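Local structure of Lmaj004091aaa (Leishmania major, 1XTP) at residues A[75-79]-A[106-111]; A[154-160]-A[182-188]; A[194-200]-A[246-251]. The protein probably transfers methyl groups from S-adenosyl-L-methionine to the N-terminal amino group of proteins that begin with an X-Pro-Lys sequence. All coordinates share one frame; numbering follows the deposited sequence.

Contact 1 (A[75-79]-A[106-111]). With SAI (S-adenosyl-L-homoselenocysteine), chain B.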
loop_
_atom_site.group_PDB
_atom_site.type_symbol
_atom_site.label_atom_id
_atom_site.label_comp_id
_atom_site.label_asym_id
_atom_site.label_seq_id
_atom_site.Cartn_x
_atom_site.Cartn_y
_atom_site.Cartn_z
ATOM N N HIS A 75 12.357 -10.172 4.325
ATOM C CA HIS A 75 11.887 -10.453 2.978
ATOM C C HIS A 75 11.257 -11.839 2.847
ATOM O O HIS A 75 10.095 -11.974 2.432
ATOM C CB HIS A 75 13.043 -10.302 1.986
ATOM C CG HIS A 75 12.687 -10.718 0.600
ATOM N ND1 HIS A 75 11.884 -9.958 -0.220
ATOM C CD2 HIS A 75 12.975 -11.845 -0.093
ATOM C CE1 HIS A 75 11.721 -10.582 -1.371
ATOM N NE2 HIS A 75 12.369 -11.732 -1.318
ATOM N N ASP A 76 12.011 -12.859 3.229
ATOM C CA ASP A 76 11.580 -14.250 3.022
ATOM C C ASP A 76 10.257 -14.569 3.711
ATOM O O ASP A 76 9.363 -15.148 3.101
ATOM C CB ASP A 76 12.661 -15.240 3.491
ATOM C CG ASP A 76 13.906 -15.226 2.610
ATOM O OD1 ASP A 76 13.786 -14.971 1.387
ATOM O OD2 ASP A 76 15.006 -15.483 3.147
ATOM N N VAL A 77 10.141 -14.179 4.971
ATOM C CA VAL A 77 8.899 -14.366 5.718
ATOM C C VAL A 77 7.739 -13.568 5.103
ATOM O O VAL A 77 6.628 -14.090 4.974
ATOM C CB VAL A 77 9.076 -14.053 7.236
ATOM C CG1 VAL A 77 9.458 -12.605 7.459
ATOM C CG2 VAL A 77 7.797 -14.363 8.013
ATOM N N ASP A 78 8.000 -12.329 4.683
ATOM C CA ASP A 78 6.987 -11.538 4.038
ATOM C C ASP A 78 6.438 -12.212 2.789
ATOM O O ASP A 78 5.234 -12.272 2.605
ATOM C CB ASP A 78 7.537 -10.149 3.664
ATOM C CG ASP A 78 6.591 -9.376 2.773
ATOM O OD1 ASP A 78 5.470 -9.076 3.237
ATOM O OD2 ASP A 78 6.957 -9.104 1.602
ATOM N N ILE A 79 7.318 -12.687 1.921
ATOM C CA ILE A 79 6.906 -13.290 0.660
ATOM C C ILE A 79 6.137 -14.618 0.888
ATOM O O ILE A 79 5.138 -14.900 0.213
ATOM C CB ILE A 79 8.150 -13.506 -0.260
ATOM C CG1 ILE A 79 8.709 -12.149 -0.730
ATOM C CG2 ILE A 79 7.810 -14.373 -1.470
ATOM C CD1 ILE A 79 7.735 -11.295 -1.589
ATOM N N ARG A 106 10.276 -5.982 -6.268
ATOM C CA ARG A 106 10.545 -7.079 -5.336
ATOM C C ARG A 106 9.409 -8.095 -5.213
ATOM O O ARG A 106 9.652 -9.327 -5.216
ATOM C CB ARG A 106 10.840 -6.505 -3.942
ATOM C CG ARG A 106 11.190 -7.563 -2.870
ATOM C CD ARG A 106 11.289 -6.914 -1.471
ATOM N NE ARG A 106 9.972 -6.450 -1.028
ATOM C CZ ARG A 106 9.071 -7.184 -0.380
ATOM N NH1 ARG A 106 9.315 -8.435 -0.022
ATOM N NH2 ARG A 106 7.909 -6.639 -0.063
ATOM N N ILE A 107 8.179 -7.595 -5.058
ATOM C CA ILE A 107 7.040 -8.468 -4.944
ATOM C C ILE A 107 6.745 -9.187 -6.291
ATOM O O ILE A 107 6.444 -10.390 -6.318
ATOM C CB ILE A 107 5.787 -7.710 -4.400
ATOM C CG1 ILE A 107 6.077 -7.154 -2.991
ATOM C CG2 ILE A 107 4.553 -8.660 -4.367
ATOM C CD1 ILE A 107 5.043 -6.170 -2.473
ATOM N N THR A 108 6.833 -8.454 -7.389
ATOM C CA THR A 108 6.660 -9.037 -8.715
ATOM C C THR A 108 7.722 -10.114 -8.979
ATOM O O THR A 108 7.388 -11.203 -9.427
ATOM C CB THR A 108 6.694 -7.966 -9.827
ATOM O OG1 THR A 108 5.661 -7.008 -9.588
ATOM C CG2 THR A 108 6.481 -8.589 -11.237
ATOM N N LYS A 109 8.981 -9.826 -8.657
ATOM C CA LYS A 109 10.069 -10.753 -8.950
ATOM C C LYS A 109 9.937 -12.065 -8.182
ATOM O O LYS A 109 10.141 -13.136 -8.751
ATOM C CB LYS A 109 11.438 -10.119 -8.660
ATOM C CG LYS A 109 12.613 -11.006 -9.090
ATOM C CD LYS A 109 13.917 -10.241 -9.197
ATOM N N ASN A 110 9.580 -11.966 -6.900
ATOM C CA ASN A 110 9.632 -13.097 -5.981
ATOM C C ASN A 110 8.281 -13.759 -5.729
ATOM O O ASN A 110 8.235 -14.810 -5.121
ATOM C CB ASN A 110 10.226 -12.646 -4.641
ATOM C CG ASN A 110 11.655 -12.164 -4.778
ATOM O OD1 ASN A 110 12.590 -12.970 -4.820
ATOM N ND2 ASN A 110 11.832 -10.842 -4.894
ATOM N N LEU A 111 7.187 -13.150 -6.164
ATOM C CA LEU A 111 5.881 -13.758 -5.925
ATOM C C LEU A 111 5.004 -13.785 -7.156
ATOM O O LEU A 111 4.534 -14.837 -7.554
ATOM C CB LEU A 111 5.146 -13.054 -4.774
ATOM C CG LEU A 111 3.824 -13.695 -4.304
ATOM C CD1 LEU A 111 3.906 -15.222 -4.122
ATOM C CD2 LEU A 111 3.366 -13.048 -3.033
HETATM N N SAI B . 5.819 -2.303 -2.741
HETATM C CA SAI B . 7.287 -2.535 -2.878
HETATM C CB SAI B . 8.049 -1.276 -2.518
HETATM C CG SAI B . 7.879 -0.768 -1.094
HETATM SE SE SAI B . 8.951 0.867 -0.852
HETATM C C SAI B . 7.806 -3.633 -1.965
HETATM O O SAI B . 7.146 -4.006 -0.995
HETATM O OXT SAI B . 8.910 -4.142 -2.158
HETATM C "C5'" SAI B . 7.494 2.154 -1.197
HETATM C "C4'" SAI B . 7.354 2.525 -2.676
HETATM O "O4'" SAI B . 6.235 3.351 -2.810
HETATM C "C3'" SAI B . 8.518 3.314 -3.254
HETATM O "O3'" SAI B . 8.978 2.718 -4.439
HETATM C "C2'" SAI B . 7.984 4.693 -3.564
HETATM O "O2'" SAI B . 8.592 5.279 -4.707
HETATM C "C1'" SAI B . 6.536 4.334 -3.786
HETATM N N9 SAI B . 5.603 5.443 -3.654
HETATM C C8 SAI B . 5.731 6.551 -2.847
HETATM N N7 SAI B . 4.654 7.312 -3.021
HETATM C C5 SAI B . 3.828 6.698 -3.921
HETATM C C6 SAI B . 2.586 7.042 -4.448
HETATM N N6 SAI B . 2.000 8.181 -4.074
HETATM N N1 SAI B . 1.977 6.202 -5.366
HETATM C C2 SAI B . 2.597 5.029 -5.777
HETATM N N3 SAI B . 3.825 4.691 -5.235
HETATM C C4 SAI B . 4.416 5.511 -4.322
#
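Arg106 reaches from helix 106-111 toward helix 75-79 and carries most of the polar load of this contact. Its NH1 lies 2.9 Å from Asp78 OD2, and NH2 donates to that same OD2, so the salt bridge is end-on with both nitrogens sharing one carboxylate oxygen. The carboxylate is turned 45° from the guanidinium plane: NH1 meets OD2 on the anti side, while NH2 comes from above the carboxylate plane. Lys196 and Gln165 NE2 hold the other oxygen, OD1, so Asp78 is itself pinned while it positions the ligand-binding arginine. NH1 has a further acceptor in His75 ND1 at 3.0 Å, nearly straight at 165°, although the arginine nitrogen is tilted from the imidazole plane and the two flat groups stand almost perpendicular.

The remaining N-H groups point at the cofactor product analogue. Arg106 NE donates to OXT of S-adenosyl-L-homoselenocysteine at 2.8 Å, and Arg106 NH2 to its O at 2.9 Å. After two anti torsions, a bend at chi3 (68°) turns the guanidinium so that the ligand carboxylate and Asp78 both lie at its edge. This is the carboxylate end of the cofactor pocket in a Rossmann-like methyltransferase, where helix 106-115 follows strand 96-100; Ile107 CD1 also packs against the ligand, 3.4 Å from its O.

The Asn110 amide sits at the edge of the His75 ring, turned steeply to it, with ND2 3.5 Å from His75 CE1. That amide is steadied by its own helix, because ND2 donates 2.7 Å to Arg106 O on a lone pair, in addition to the backbone bond from Asn110 N.

Ile79 CD1 lies beside Arg106 NH1, obliquely to the guanidinium, and against Asn110 CB, while its CG2 makes the apolar contact with Leu111 CB.

Contact 2 (A[154-160]-A[182-188])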
loop_
_atom_site.group_PDB
_atom_site.type_symbol
_atom_site.label_atom_id
_atom_site.label_comp_id
_atom_site.label_asym_id
_atom_site.label_seq_id
_atom_site.Cartn_x
_atom_site.Cartn_y
_atom_site.Cartn_z
ATOM N N LEU A 154 -6.526 3.160 -14.408
ATOM C CA LEU A 154 -6.498 1.724 -14.645
ATOM C C LEU A 154 -7.744 1.294 -15.417
ATOM O O LEU A 154 -8.853 1.744 -15.130
ATOM C CB LEU A 154 -6.434 0.990 -13.332
ATOM C CG LEU A 154 -5.277 1.350 -12.409
ATOM C CD1 LEU A 154 -5.583 0.721 -11.054
ATOM C CD2 LEU A 154 -3.935 0.864 -12.940
ATOM N N PRO A 155 -7.569 0.413 -16.408
ATOM C CA PRO A 155 -8.681 -0.015 -17.250
ATOM C C PRO A 155 -9.601 -0.945 -16.472
ATOM O O PRO A 155 -9.149 -1.641 -15.571
ATOM C CB PRO A 155 -7.983 -0.784 -18.355
ATOM C CG PRO A 155 -6.751 -1.346 -17.691
ATOM C CD PRO A 155 -6.310 -0.277 -16.761
ATOM N N PRO A 156 -10.889 -0.938 -16.786
ATOM C CA PRO A 156 -11.819 -1.789 -16.043
ATOM C C PRO A 156 -11.619 -3.271 -16.329
ATOM O O PRO A 156 -11.074 -3.636 -17.366
ATOM C CB PRO A 156 -13.200 -1.334 -16.544
ATOM C CG PRO A 156 -12.939 -0.739 -17.872
ATOM C CD PRO A 156 -11.569 -0.133 -17.818
ATOM N N ASN A 157 -12.013 -4.110 -15.374
ATOM C CA ASN A 157 -12.131 -5.538 -15.603
ATOM C C ASN A 157 -10.849 -6.147 -16.173
ATOM O O ASN A 157 -10.888 -6.787 -17.200
ATOM C CB ASN A 157 -13.312 -5.778 -16.555
ATOM C CG ASN A 157 -13.696 -7.234 -16.659
ATOM O OD1 ASN A 157 -13.262 -8.063 -15.857
ATOM N ND2 ASN A 157 -14.501 -7.565 -17.679
ATOM N N THR A 158 -9.718 -5.932 -15.512
ATOM C CA THR A 158 -8.416 -6.332 -16.058
ATOM C C THR A 158 -7.607 -7.243 -15.151
ATOM O O THR A 158 -6.993 -8.206 -15.615
ATOM C CB THR A 158 -7.581 -5.068 -16.389
ATOM O OG1 THR A 158 -8.230 -4.355 -17.431
ATOM C CG2 THR A 158 -6.182 -5.407 -16.865
ATOM N N TYR A 159 -7.567 -6.929 -13.864
ATOM C CA TYR A 159 -6.659 -7.615 -12.954
ATOM C C TYR A 159 -7.301 -8.668 -12.049
ATOM O O TYR A 159 -8.356 -8.442 -11.435
ATOM C CB TYR A 159 -5.915 -6.590 -12.121
ATOM C CG TYR A 159 -5.021 -5.720 -12.948
ATOM C CD1 TYR A 159 -3.832 -6.217 -13.473
ATOM C CD2 TYR A 159 -5.363 -4.398 -13.220
ATOM C CE1 TYR A 159 -3.007 -5.408 -14.237
ATOM C CE2 TYR A 159 -4.543 -3.575 -14.000
ATOM C CZ TYR A 159 -3.367 -4.084 -14.504
ATOM O OH TYR A 159 -2.534 -3.270 -15.264
ATOM N N ASP A 160 -6.639 -9.821 -11.976
ATOM C CA ASP A 160 -6.978 -10.864 -11.016
ATOM C C ASP A 160 -6.322 -10.587 -9.636
ATOM O O ASP A 160 -6.814 -11.049 -8.595
ATOM C CB ASP A 160 -6.561 -12.230 -11.556
ATOM C CG ASP A 160 -7.334 -12.635 -12.802
ATOM O OD1 ASP A 160 -8.530 -12.318 -12.915
ATOM O OD2 ASP A 160 -6.755 -13.313 -13.662
ATOM N N HIS A 182 -11.239 2.813 -7.415
ATOM C CA HIS A 182 -10.731 2.720 -8.773
ATOM C C HIS A 182 -10.088 1.343 -9.061
ATOM O O HIS A 182 -10.217 0.782 -10.170
ATOM C CB HIS A 182 -9.733 3.854 -8.988
ATOM C CG HIS A 182 -9.304 4.018 -10.404
ATOM N ND1 HIS A 182 -10.191 4.313 -11.417
ATOM C CD2 HIS A 182 -8.081 3.941 -10.978
ATOM C CE1 HIS A 182 -9.535 4.400 -12.559
ATOM N NE2 HIS A 182 -8.255 4.181 -12.321
ATOM N N CYS A 183 -9.375 0.812 -8.074
ATOM C CA CYS A 183 -8.850 -0.555 -8.157
ATOM C C CYS A 183 -9.957 -1.593 -8.266
ATOM O O CYS A 183 -9.798 -2.617 -8.928
ATOM C CB CYS A 183 -8.005 -0.879 -6.936
ATOM S SG CYS A 183 -6.458 -0.046 -6.955
ATOM N N GLN A 184 -11.072 -1.333 -7.603
ATOM C CA GLN A 184 -12.179 -2.266 -7.592
ATOM C C GLN A 184 -12.726 -2.449 -9.002
ATOM O O GLN A 184 -12.989 -3.567 -9.417
ATOM C CB GLN A 184 -13.277 -1.779 -6.659
ATOM C CG GLN A 184 -14.464 -2.738 -6.539
ATOM C CD GLN A 184 -15.567 -2.143 -5.707
ATOM O OE1 GLN A 184 -15.903 -0.973 -5.867
ATOM N NE2 GLN A 184 -16.115 -2.924 -4.788
ATOM N N GLN A 185 -12.890 -1.350 -9.728
ATOM C CA GLN A 185 -13.412 -1.410 -11.091
ATOM C C GLN A 185 -12.409 -2.016 -12.085
ATOM O O GLN A 185 -12.801 -2.556 -13.124
ATOM C CB GLN A 185 -13.895 -0.030 -11.557
ATOM C CG GLN A 185 -12.818 1.029 -11.684
ATOM C CD GLN A 185 -12.068 0.964 -13.004
ATOM O OE1 GLN A 185 -12.672 0.778 -14.066
ATOM N NE2 GLN A 185 -10.749 1.129 -12.944
ATOM N N ALA A 186 -11.124 -1.943 -11.744
ATOM C CA ALA A 186 -10.065 -2.569 -12.523
ATOM C C ALA A 186 -9.962 -4.080 -12.296
ATOM O O ALA A 186 -9.237 -4.760 -13.027
ATOM C CB ALA A 186 -8.744 -1.911 -12.211
ATOM N N LEU A 187 -10.666 -4.624 -11.299
ATOM C CA LEU A 187 -10.615 -6.071 -11.067
ATOM C C LEU A 187 -11.517 -6.831 -11.998
ATOM O O LEU A 187 -12.566 -6.335 -12.384
ATOM C CB LEU A 187 -11.023 -6.418 -9.650
ATOM C CG LEU A 187 -10.138 -5.885 -8.519
ATOM C CD1 LEU A 187 -10.810 -6.263 -7.202
ATOM C CD2 LEU A 187 -8.695 -6.402 -8.573
ATOM N N THR A 188 -11.101 -8.042 -12.333
ATOM C CA THR A 188 -11.999 -9.036 -12.952
ATOM C C THR A 188 -12.947 -9.633 -11.897
ATOM O O THR A 188 -12.753 -9.435 -10.697
ATOM C CB THR A 188 -11.209 -10.193 -13.620
ATOM O OG1 THR A 188 -10.638 -11.030 -12.606
ATOM C CG2 THR A 188 -10.122 -9.635 -14.535
#
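His182 turns its imidazole toward Leu154 with CG anti to the backbone N (chi1 -170°), and NE2 accepts the Leu154 N-H at 2.9 Å in a nearly straight bond, the donor tilted somewhat from the ring plane. One turn on, Gln185 folds back at chi2 (83°). Its NE2 lies over one face of the His182 ring and donates to both Leu154 O, at 3.0 Å, and His182 O, while OE1 packs 3.3 Å from Pro156 CB. The single amide thus clamps the loop to the last turn of the helix. Leu154 CB meets Ala186 CB at 3.9 Å.

Backbone takes over from there. Ala186 O receives two N-H groups, from Thr158 N above the carbonyl plane and from Tyr159 N, at 2.9 Å, within it. Asn157 N is held by Gln185 O. Beyond them Thr188 N donates to Tyr159 O, and Thr188 OG1 donates to Asp160 OD1, modelled so close that its exact length is doubtful.

Tyr159 and Leu187 form a parallel bridge where helix 173-186 gives way to strand 187-188, near the end of the beta-alpha-beta crossover in which helix 173-186 links parallel strands 159-165 and 191-198 of the Rossmann-like sheet.

Contact 3 (A[194-200]-A[246-251])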
loop_
_atom_site.group_PDB
_atom_site.type_symbol
_atom_site.label_atom_id
_atom_site.label_comp_id
_atom_site.label_asym_id
_atom_site.label_seq_id
_atom_site.Cartn_x
_atom_site.Cartn_y
_atom_site.Cartn_z
ATOM N N PHE A 194 -4.997 -7.162 -3.063
ATOM C CA PHE A 194 -4.185 -7.621 -1.953
ATOM C C PHE A 194 -3.500 -6.409 -1.282
ATOM O O PHE A 194 -2.553 -5.844 -1.819
ATOM C CB PHE A 194 -3.158 -8.616 -2.441
ATOM C CG PHE A 194 -2.218 -9.100 -1.375
ATOM C CD1 PHE A 194 -2.644 -9.999 -0.402
ATOM C CD2 PHE A 194 -0.889 -8.693 -1.371
ATOM C CE1 PHE A 194 -1.757 -10.468 0.561
ATOM C CE2 PHE A 194 -0.002 -9.165 -0.410
ATOM C CZ PHE A 194 -0.443 -10.056 0.559
ATOM N N PHE A 195 -3.985 -6.042 -0.098
ATOM C CA PHE A 195 -3.488 -4.878 0.633
ATOM C C PHE A 195 -2.706 -5.338 1.853
ATOM O O PHE A 195 -3.261 -5.979 2.736
ATOM C CB PHE A 195 -4.663 -3.986 1.035
ATOM C CG PHE A 195 -4.278 -2.791 1.880
ATOM C CD1 PHE A 195 -3.161 -2.017 1.571
ATOM C CD2 PHE A 195 -5.067 -2.422 2.967
ATOM C CE1 PHE A 195 -2.835 -0.909 2.342
ATOM C CE2 PHE A 195 -4.756 -1.327 3.740
ATOM C CZ PHE A 195 -3.644 -0.552 3.424
ATOM N N LYS A 196 -1.406 -5.044 1.871
ATOM C CA LYS A 196 -0.518 -5.445 2.965
ATOM C C LYS A 196 0.193 -4.223 3.516
ATOM O O LYS A 196 0.896 -3.536 2.793
ATOM C CB LYS A 196 0.520 -6.466 2.496
ATOM C CG LYS A 196 1.192 -7.247 3.629
ATOM C CD LYS A 196 1.843 -8.532 3.098
ATOM C CE LYS A 196 2.434 -9.399 4.202
ATOM N NZ LYS A 196 3.222 -10.532 3.650
ATOM N N GLU A 197 0.035 -3.981 4.813
ATOM C CA GLU A 197 0.503 -2.739 5.398
ATOM C C GLU A 197 0.736 -2.855 6.901
ATOM O O GLU A 197 0.122 -3.699 7.578
ATOM C CB GLU A 197 -0.534 -1.633 5.154
ATOM C CG GLU A 197 0.033 -0.238 5.306
ATOM C CD GLU A 197 1.380 -0.094 4.614
ATOM O OE1 GLU A 197 1.396 0.023 3.357
ATOM O OE2 GLU A 197 2.409 -0.087 5.335
ATOM N N ASN A 198 1.606 -1.975 7.400
ATOM C CA ASN A 198 1.784 -1.756 8.814
ATOM C C ASN A 198 0.490 -1.223 9.442
ATOM O O ASN A 198 -0.219 -0.406 8.855
ATOM C CB ASN A 198 2.944 -0.791 9.074
ATOM C CG ASN A 198 4.310 -1.380 8.692
ATOM O OD1 ASN A 198 4.442 -2.567 8.409
ATOM N ND2 ASN A 198 5.336 -0.544 8.736
ATOM N N CYS A 199 0.208 -1.704 10.644
ATOM C CA CYS A 199 -1.032 -1.443 11.343
ATOM C C CYS A 199 -0.698 -0.927 12.749
ATOM O O CYS A 199 0.083 -1.560 13.461
ATOM C CB CYS A 199 -1.764 -2.777 11.438
ATOM S SG CYS A 199 -3.486 -2.660 11.341
ATOM N N SER A 200 -1.262 0.214 13.148
ATOM C CA SER A 200 -1.047 0.742 14.507
ATOM C C SER A 200 -1.538 -0.264 15.543
ATOM O O SER A 200 -2.611 -0.857 15.371
ATOM C CB SER A 200 -1.762 2.085 14.704
ATOM O OG SER A 200 -1.144 3.128 13.958
ATOM N N PHE A 246 6.066 -2.724 13.696
ATOM C CA PHE A 246 4.604 -2.632 13.578
ATOM C C PHE A 246 4.065 -3.956 13.053
ATOM O O PHE A 246 4.645 -4.532 12.137
ATOM C CB PHE A 246 4.191 -1.572 12.571
ATOM C CG PHE A 246 4.164 -0.185 13.110
ATOM C CD1 PHE A 246 3.048 0.281 13.779
ATOM C CD2 PHE A 246 5.237 0.684 12.901
ATOM C CE1 PHE A 246 3.007 1.576 14.255
ATOM C CE2 PHE A 246 5.203 1.987 13.374
ATOM C CZ PHE A 246 4.079 2.434 14.051
ATOM N N PRO A 247 2.960 -4.443 13.620
ATOM C CA PRO A 247 2.306 -5.581 12.994
ATOM C C PRO A 247 2.015 -5.324 11.504
ATOM O O PRO A 247 1.737 -4.189 11.089
ATOM C CB PRO A 247 1.003 -5.714 13.789
ATOM C CG PRO A 247 1.350 -5.151 15.131
ATOM C CD PRO A 247 2.280 -4.024 14.859
ATOM N N LEU A 248 2.072 -6.387 10.720
ATOM C CA LEU A 248 1.833 -6.301 9.296
ATOM C C LEU A 248 0.564 -7.077 8.960
ATOM O O LEU A 248 0.530 -8.304 9.090
ATOM C CB LEU A 248 3.052 -6.877 8.588
ATOM C CG LEU A 248 3.149 -6.830 7.074
ATOM C CD1 LEU A 248 3.143 -5.409 6.597
ATOM C CD2 LEU A 248 4.438 -7.539 6.675
ATOM N N LYS A 249 -0.478 -6.369 8.540
ATOM C CA LYS A 249 -1.750 -7.008 8.217
ATOM C C LYS A 249 -2.024 -7.103 6.699
ATOM O O LYS A 249 -1.785 -6.177 5.926
ATOM C CB LYS A 249 -2.918 -6.290 8.917
ATOM C CG LYS A 249 -4.059 -7.230 9.270
ATOM C CD LYS A 249 -5.179 -6.579 10.077
ATOM C CE LYS A 249 -6.406 -7.493 10.167
ATOM N NZ LYS A 249 -7.676 -6.744 10.450
HETATM N N MSE A 250 -2.543 -8.243 6.299
HETATM C CA MSE A 250 -3.013 -8.458 4.939
HETATM C C MSE A 250 -4.532 -8.444 4.895
HETATM O O MSE A 250 -5.184 -9.022 5.757
HETATM C CB MSE A 250 -2.533 -9.816 4.459
HETATM C CG MSE A 250 -1.050 -9.882 4.252
HETATM SE SE MSE A 250 -0.423 -11.709 4.077
HETATM C CE MSE A 250 -0.261 -12.141 5.998
ATOM N N TYR A 251 -5.073 -7.792 3.869
ATOM C CA TYR A 251 -6.485 -7.791 3.564
ATOM C C TYR A 251 -6.709 -8.216 2.117
ATOM O O TYR A 251 -6.026 -7.732 1.216
ATOM C CB TYR A 251 -7.067 -6.389 3.693
ATOM C CG TYR A 251 -6.864 -5.697 5.014
ATOM C CD1 TYR A 251 -5.751 -4.888 5.224
ATOM C CD2 TYR A 251 -7.813 -5.795 6.034
ATOM C CE1 TYR A 251 -5.561 -4.229 6.416
ATOM C CE2 TYR A 251 -7.637 -5.117 7.245
ATOM C CZ TYR A 251 -6.509 -4.338 7.416
ATOM O OH TYR A 251 -6.298 -3.668 8.589
HETATM O O HOH W 1 6.343 -3.519 10.178
#
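Phe195 and Tyr251 run in step on the same face of two neighbouring antiparallel strands of the seven-stranded methyltransferase sheet. Their rings meet rim to rim, planes only 18° apart, with Phe195 CD2 3.4 Å from Tyr251 CD1. The backbone beneath is a hydrogen-bonded pair, Tyr251 N to Phe195 O being 2.8 Å; Glu197 and Lys249 make the next. Tyr251 OH continues to Asp218, and Lys249 NZ is salt-bridged to Glu235 and Asp218.

The other face carries Lys196, Asn198, Leu248 and Met250. Lys196, fully extended, runs alongside selenomethionine Met250, its CD packed tightly at 3.4 Å from Met250 CG; its NZ goes on to Asp78, Ser82 and Gln238. With CG beside its backbone N (chi1 -69°) and the chain running on nearly straight, Met250 sets SE at the edge of the Phe194 ring, 5.0 Å from its centroid, a Met-aromatic contact.

Toward the strand end Phe246 lies across Asn198, CB to CB, and its ring edge (CD1) faces Cys199 O at 3.5 Å, a buried oxygen with no hydrogen-bond partner in the model. A water 2.8 Å from Asn198 OD1, which also accepts from Trp166 NE1, donates to it and to Phe246 O.

From the N terminus, contact 1 comes first: it closes the loop from helix 75-87 through strand 96-100 to helix 106-115. Contact 2 follows with a shorter loop, from the start of strand 159-165 round to the end of helix 173-186. Contact 3 spans the longest separation, bringing strand 248-253 back against strand 191-198. The three run in series, neither nesting nor crossing. Contacts 2 and 3 share the sheet through neighbouring strands 159-165 and 191-198, yet do not touch, with centres about 22 Å apart. Contacts 1 and 3 do meet: Asp78 OD1 and Lys196 NZ form a salt bridge of 2.7 Å, joining helix 75-87 to the sheet beside the cofactor pocket.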